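Local coordinates for uncharacterized protein DUF1185 (Bordetella bronchiseptica RB50, PDB 3BYQ) that is of unknown function, though its variant of the Bacillus chorismate mutase fold and its family suggest a role in amino-acid metabolism, at residues K74-V86 with V132-H145. Residues are numbered along the deposited sequence; the frame is centred on the assembly and turned at random.
Sequences KDNIEVYSKAAIV and VPVHYIHASYVRSH
Val-132 spreads its two methyls along strand 79-86, CG2 lying 3.8 Å from CB of Ala-83 and CG1 pressed against CB of Ser-81, tighter than usual van der Waals contact. Small residues suit this part of the strand: the two strands diverge toward Ala-83, and Ser-81 reaches across with a bond of its own. Its OG, swung anti to the backbone nitrogen (chi1 -167°), donates to O of Pro-133 over 2.6 Å, tilted from the carbonyl plane. The proline, which has no N-H to offer, thus still joins the strands through its carbonyl.

Val-134 sets CG2 against CG2 of Val-79, beta-branched side chains well fitted to extended backbone. His-135 forms an antiparallel hydrogen-bonded pair with Tyr-80; O of His-135 accepts from N of Tyr-80 at 3.2 Å, whereas the return bond is weak. The imidazole of His-135 uses NE2 to bond O of Met-116. The strands are neighbours in a mixed sheet, where 79-86 also pairs antiparallel with 161-169 and Glu-78 and Val-79 form a classic beta bulge opposite Gly-169.

At Tyr-136 the strand ends, and Ile-137 N binds O of Glu-78, coming from above the carbonyl plane. Ile-137 then lays CG2 over the centre of the Tyr-80 ring, a CH-pi contact 3.4 Å from the centroid, while the phenol OH bonds O of Ala-115.

Beyond the turn at 139-142, His-145 returns to Glu-78: NE2 donates to OE1 at 2.8 Å, almost straight (174°), with ring and carboxylate nearly coplanar. Ser-144 OG shares a hydrogen bond with ND1, so both imidazole nitrogens are engaged and the ring's rotation is fixed. Lys-183 also salt-bridges OE1, and this positive partner probably helps keep Glu-78 ionised as an acceptor for the histidine.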
loop_
_atom_site.group_PDB
_atom_site.type_symbol
_atom_site.label_atom_id
_atom_site.label_comp_id
_atom_site.label_asym_id
_atom_site.label_seq_id
_atom_site.Cartn_x
_atom_site.Cartn_y
_atom_site.Cartn_z
ATOM N N LYS B 74 12.765 11.597 -31.083
ATOM C CA LYS B 74 13.488 12.811 -30.679
ATOM C C LYS B 74 12.708 14.091 -30.942
ATOM O O LYS B 74 12.797 15.034 -30.172
ATOM C CB LYS B 74 14.862 12.886 -31.387
ATOM N N ASP B 75 11.885 14.077 -31.971
ATOM C CA ASP B 75 11.110 15.260 -32.357
ATOM C C ASP B 75 9.824 15.459 -31.544
ATOM O O ASP B 75 9.113 16.453 -31.722
ATOM C CB ASP B 75 10.713 15.158 -33.825
ATOM N N ASN B 76 9.527 14.531 -30.645
ATOM C CA ASN B 76 8.266 14.560 -29.938
ATOM C C ASN B 76 8.326 14.903 -28.468
ATOM O O ASN B 76 7.329 14.816 -27.780
ATOM C CB ASN B 76 7.599 13.199 -30.084
ATOM C CG ASN B 76 7.292 12.867 -31.508
ATOM O OD1 ASN B 76 6.746 13.691 -32.240
ATOM N ND2 ASN B 76 7.619 11.655 -31.913
ATOM N N ILE B 77 9.479 15.309 -27.997
ATOM C CA ILE B 77 9.672 15.556 -26.579
ATOM C C ILE B 77 9.339 16.976 -26.151
ATOM O O ILE B 77 9.928 17.944 -26.638
ATOM C CB ILE B 77 11.127 15.239 -26.141
ATOM C CG1 ILE B 77 11.610 13.868 -26.668
ATOM C CG2 ILE B 77 11.282 15.392 -24.618
ATOM C CD1 ILE B 77 10.774 12.659 -26.322
ATOM N N GLU B 78 8.420 17.082 -25.204
ATOM C CA GLU B 78 8.051 18.364 -24.643
ATOM C C GLU B 78 8.151 18.484 -23.145
ATOM O O GLU B 78 8.209 19.570 -22.674
ATOM C CB GLU B 78 6.664 18.800 -25.100
ATOM C CG GLU B 78 6.525 18.911 -26.609
ATOM C CD GLU B 78 5.202 19.534 -27.056
ATOM O OE1 GLU B 78 4.476 20.168 -26.256
ATOM O OE2 GLU B 78 4.899 19.376 -28.240
ATOM N N VAL B 79 8.158 17.376 -22.401
ATOM C CA VAL B 79 8.264 17.431 -20.936
ATOM C C VAL B 79 9.270 16.390 -20.435
ATOM O O VAL B 79 9.535 15.409 -21.111
ATOM C CB VAL B 79 6.886 17.215 -20.227
ATOM C CG1 VAL B 79 5.869 18.314 -20.623
ATOM C CG2 VAL B 79 6.305 15.817 -20.486
ATOM N N TYR B 80 9.836 16.644 -19.262
ATOM C CA TYR B 80 10.743 15.660 -18.652
ATOM C C TYR B 80 10.795 15.785 -17.132
ATOM O O TYR B 80 10.229 16.706 -16.544
ATOM C CB TYR B 80 12.175 15.671 -19.299
ATOM C CG TYR B 80 12.963 16.984 -19.357
ATOM C CD1 TYR B 80 12.677 18.096 -18.549
ATOM C CD2 TYR B 80 14.070 17.072 -20.182
ATOM C CE1 TYR B 80 13.465 19.296 -18.642
ATOM C CE2 TYR B 80 14.873 18.218 -20.231
ATOM C CZ TYR B 80 14.570 19.319 -19.480
ATOM O OH TYR B 80 15.393 20.435 -19.648
ATOM N N SER B 81 11.466 14.801 -16.547
ATOM C CA SER B 81 11.716 14.704 -15.139
ATOM C C SER B 81 12.754 13.641 -14.880
ATOM O O SER B 81 13.170 12.888 -15.758
ATOM C CB SER B 81 10.452 14.367 -14.354
ATOM O OG SER B 81 10.652 14.569 -12.949
ATOM N N LYS B 82 13.118 13.554 -13.614
ATOM C CA LYS B 82 14.112 12.571 -13.170
ATOM C C LYS B 82 13.770 12.183 -11.766
ATOM O O LYS B 82 13.205 12.975 -11.020
ATOM C CB LYS B 82 15.526 13.147 -13.239
ATOM C CG LYS B 82 15.796 14.345 -12.323
ATOM C CD LYS B 82 17.001 15.197 -12.753
ATOM C CE LYS B 82 17.065 16.463 -11.932
ATOM N NZ LYS B 82 18.080 17.444 -12.349
ATOM N N ALA B 83 14.129 10.971 -11.384
ATOM C CA ALA B 83 13.760 10.536 -10.032
ATOM C C ALA B 83 14.647 9.438 -9.531
ATOM O O ALA B 83 15.340 8.763 -10.292
ATOM C CB ALA B 83 12.295 10.088 -10.015
ATOM N N ALA B 84 14.672 9.299 -8.218
ATOM C CA ALA B 84 15.480 8.248 -7.573
ATOM C C ALA B 84 14.788 7.669 -6.354
ATOM O O ALA B 84 14.197 8.388 -5.586
ATOM C CB ALA B 84 16.848 8.768 -7.155
ATOM N N ILE B 85 14.891 6.363 -6.204
ATOM C CA ILE B 85 14.398 5.665 -5.026
ATOM C C ILE B 85 15.569 4.824 -4.498
ATOM O O ILE B 85 16.034 3.871 -5.154
ATOM C CB ILE B 85 13.164 4.753 -5.259
ATOM C CG1 ILE B 85 12.113 5.492 -6.070
ATOM C CG2 ILE B 85 12.587 4.245 -3.862
ATOM C CD1 ILE B 85 10.905 4.698 -6.459
ATOM N N VAL B 86 15.981 5.150 -3.281
ATOM C CA VAL B 86 17.113 4.501 -2.653
ATOM C C VAL B 86 16.572 3.462 -1.690
ATOM O O VAL B 86 15.571 3.683 -1.023
ATOM C CB VAL B 86 18.036 5.504 -1.900
ATOM C CG1 VAL B 86 19.276 4.807 -1.313
ATOM C CG2 VAL B 86 18.446 6.676 -2.838
ATOM N N VAL B 132 5.996 11.159 -10.182
ATOM C CA VAL B 132 7.116 11.980 -10.685
ATOM C C VAL B 132 6.595 13.160 -11.483
ATOM O O VAL B 132 5.903 12.983 -12.484
ATOM C CB VAL B 132 8.096 11.144 -11.569
ATOM C CG1 VAL B 132 9.305 12.038 -12.021
ATOM C CG2 VAL B 132 8.572 9.921 -10.784
ATOM N N PRO B 133 6.913 14.366 -11.059
ATOM C CA PRO B 133 6.317 15.496 -11.749
ATOM C C PRO B 133 7.140 15.907 -12.935
ATOM O O PRO B 133 8.365 15.843 -12.892
ATOM C CB PRO B 133 6.383 16.595 -10.694
ATOM C CG PRO B 133 7.600 16.265 -9.933
ATOM C CD PRO B 133 7.624 14.793 -9.832
ATOM N N VAL B 134 6.455 16.342 -13.989
ATOM C CA VAL B 134 7.121 16.818 -15.188
ATOM C C VAL B 134 6.724 18.232 -15.545
ATOM O O VAL B 134 5.680 18.765 -15.121
ATOM C CB VAL B 134 6.832 15.922 -16.452
ATOM C CG1 VAL B 134 7.204 14.483 -16.198
ATOM C CG2 VAL B 134 5.343 15.997 -16.915
ATOM N N HIS B 135 7.605 18.884 -16.286
ATOM C CA HIS B 135 7.275 20.185 -16.842
ATOM C C HIS B 135 7.924 20.389 -18.201
ATOM O O HIS B 135 8.701 19.532 -18.681
ATOM C CB HIS B 135 7.468 21.331 -15.866
ATOM C CG HIS B 135 8.877 21.614 -15.475
ATOM N ND1 HIS B 135 9.246 21.772 -14.155
ATOM C CD2 HIS B 135 9.986 21.884 -16.214
ATOM C CE1 HIS B 135 10.530 22.092 -14.099
ATOM N NE2 HIS B 135 11.007 22.160 -15.329
ATOM N N TYR B 136 7.531 21.492 -18.834
ATOM C CA TYR B 136 7.996 21.810 -20.213
ATOM C C TYR B 136 9.489 22.023 -20.270
ATOM O O TYR B 136 10.082 22.798 -19.495
ATOM C CB TYR B 136 7.255 23.036 -20.725
ATOM C CG TYR B 136 7.477 23.435 -22.159
ATOM C CD1 TYR B 136 7.299 22.547 -23.189
ATOM C CD2 TYR B 136 7.745 24.747 -22.468
ATOM C CE1 TYR B 136 7.453 22.961 -24.507
ATOM C CE2 TYR B 136 7.885 25.175 -23.759
ATOM C CZ TYR B 136 7.730 24.280 -24.784
ATOM O OH TYR B 136 7.885 24.666 -26.100
ATOM N N ILE B 137 10.090 21.420 -21.294
ATOM C CA ILE B 137 11.566 21.392 -21.394
ATOM C C ILE B 137 12.192 22.739 -21.744
ATOM O O ILE B 137 13.383 22.934 -21.507
ATOM C CB ILE B 137 12.076 20.303 -22.371
ATOM C CG1 ILE B 137 11.779 20.588 -23.823
ATOM C CG2 ILE B 137 11.562 18.867 -21.918
ATOM C CD1 ILE B 137 12.504 19.582 -24.736
ATOM N N HIS B 138 11.404 23.655 -22.288
ATOM C CA HIS B 138 11.946 24.920 -22.756
ATOM C C HIS B 138 11.649 26.122 -21.880
ATOM O O HIS B 138 12.254 27.184 -22.044
ATOM C CB HIS B 138 11.429 25.229 -24.155
ATOM C CG HIS B 138 11.812 24.203 -25.163
ATOM N ND1 HIS B 138 13.125 23.911 -25.465
ATOM C CD2 HIS B 138 11.051 23.385 -25.928
ATOM C CE1 HIS B 138 13.159 22.966 -26.388
ATOM N NE2 HIS B 138 11.913 22.631 -26.695
ATOM N N ALA B 139 10.717 25.944 -20.962
ATOM C CA ALA B 139 10.249 27.030 -20.114
ATOM C C ALA B 139 9.387 26.404 -19.025
ATOM O O ALA B 139 8.266 25.982 -19.264
ATOM C CB ALA B 139 9.425 28.049 -20.892
ATOM N N SER B 140 9.947 26.349 -17.834
ATOM C CA SER B 140 9.324 25.631 -16.734
ATOM C C SER B 140 7.927 26.134 -16.386
ATOM O O SER B 140 7.127 25.389 -15.850
ATOM C CB SER B 140 10.221 25.712 -15.475
ATOM O OG SER B 140 10.381 27.023 -15.082
ATOM N N TYR B 141 7.651 27.407 -16.660
ATOM C CA TYR B 141 6.350 27.997 -16.277
ATOM C C TYR B 141 5.189 27.734 -17.209
ATOM O O TYR B 141 4.085 28.157 -16.917
ATOM C CB TYR B 141 6.467 29.509 -16.081
ATOM C CG TYR B 141 7.069 29.970 -14.742
ATOM C CD1 TYR B 141 8.430 30.148 -14.582
ATOM C CD2 TYR B 141 6.247 30.217 -13.659
ATOM C CE1 TYR B 141 8.963 30.531 -13.362
ATOM C CE2 TYR B 141 6.756 30.623 -12.449
ATOM C CZ TYR B 141 8.112 30.786 -12.301
ATOM O OH TYR B 141 8.581 31.192 -11.082
ATOM N N VAL B 142 5.394 27.030 -18.312
ATOM C CA VAL B 142 4.254 26.773 -19.265
ATOM C C VAL B 142 3.229 25.913 -18.561
ATOM O O VAL B 142 3.431 24.714 -18.336
ATOM C CB VAL B 142 4.727 26.201 -20.603
ATOM C CG1 VAL B 142 3.559 25.704 -21.448
ATOM C CG2 VAL B 142 5.574 27.265 -21.339
ATOM N N ARG B 143 2.088 26.534 -18.266
ATOM C CA ARG B 143 1.116 25.928 -17.344
ATOM C C ARG B 143 0.438 24.665 -17.820
ATOM O O ARG B 143 0.109 23.760 -17.033
ATOM C CB ARG B 143 0.087 26.976 -16.910
ATOM C CG ARG B 143 -0.780 26.521 -15.756
ATOM C CD ARG B 143 -1.701 27.621 -15.365
ATOM N NE ARG B 143 -0.982 28.703 -14.704
ATOM C CZ ARG B 143 -1.516 29.865 -14.368
ATOM N NH1 ARG B 143 -2.748 30.132 -14.715
ATOM N NH2 ARG B 143 -0.804 30.775 -13.725
ATOM N N SER B 144 0.213 24.599 -19.119
ATOM C CA SER B 144 -0.461 23.487 -19.735
ATOM C C SER B 144 0.256 22.133 -19.592
ATOM O O SER B 144 -0.359 21.071 -19.703
ATOM C CB SER B 144 -0.607 23.741 -21.225
ATOM O OG SER B 144 0.646 24.057 -21.832
ATOM N N HIS B 145 1.559 22.213 -19.341
ATOM C CA HIS B 145 2.433 21.030 -19.368
ATOM C C HIS B 145 2.734 20.360 -18.035
ATOM O O HIS B 145 3.262 19.276 -18.040
ATOM C CB HIS B 145 3.719 21.343 -20.117
ATOM C CG HIS B 145 3.531 21.392 -21.605
ATOM N ND1 HIS B 145 2.598 22.212 -22.213
ATOM C CD2 HIS B 145 4.218 20.793 -22.604
ATOM C CE1 HIS B 145 2.684 22.064 -23.523
ATOM N NE2 HIS B 145 3.637 21.183 -23.786
HETATM O O HOH W 1 9.972 20.477 -27.796
#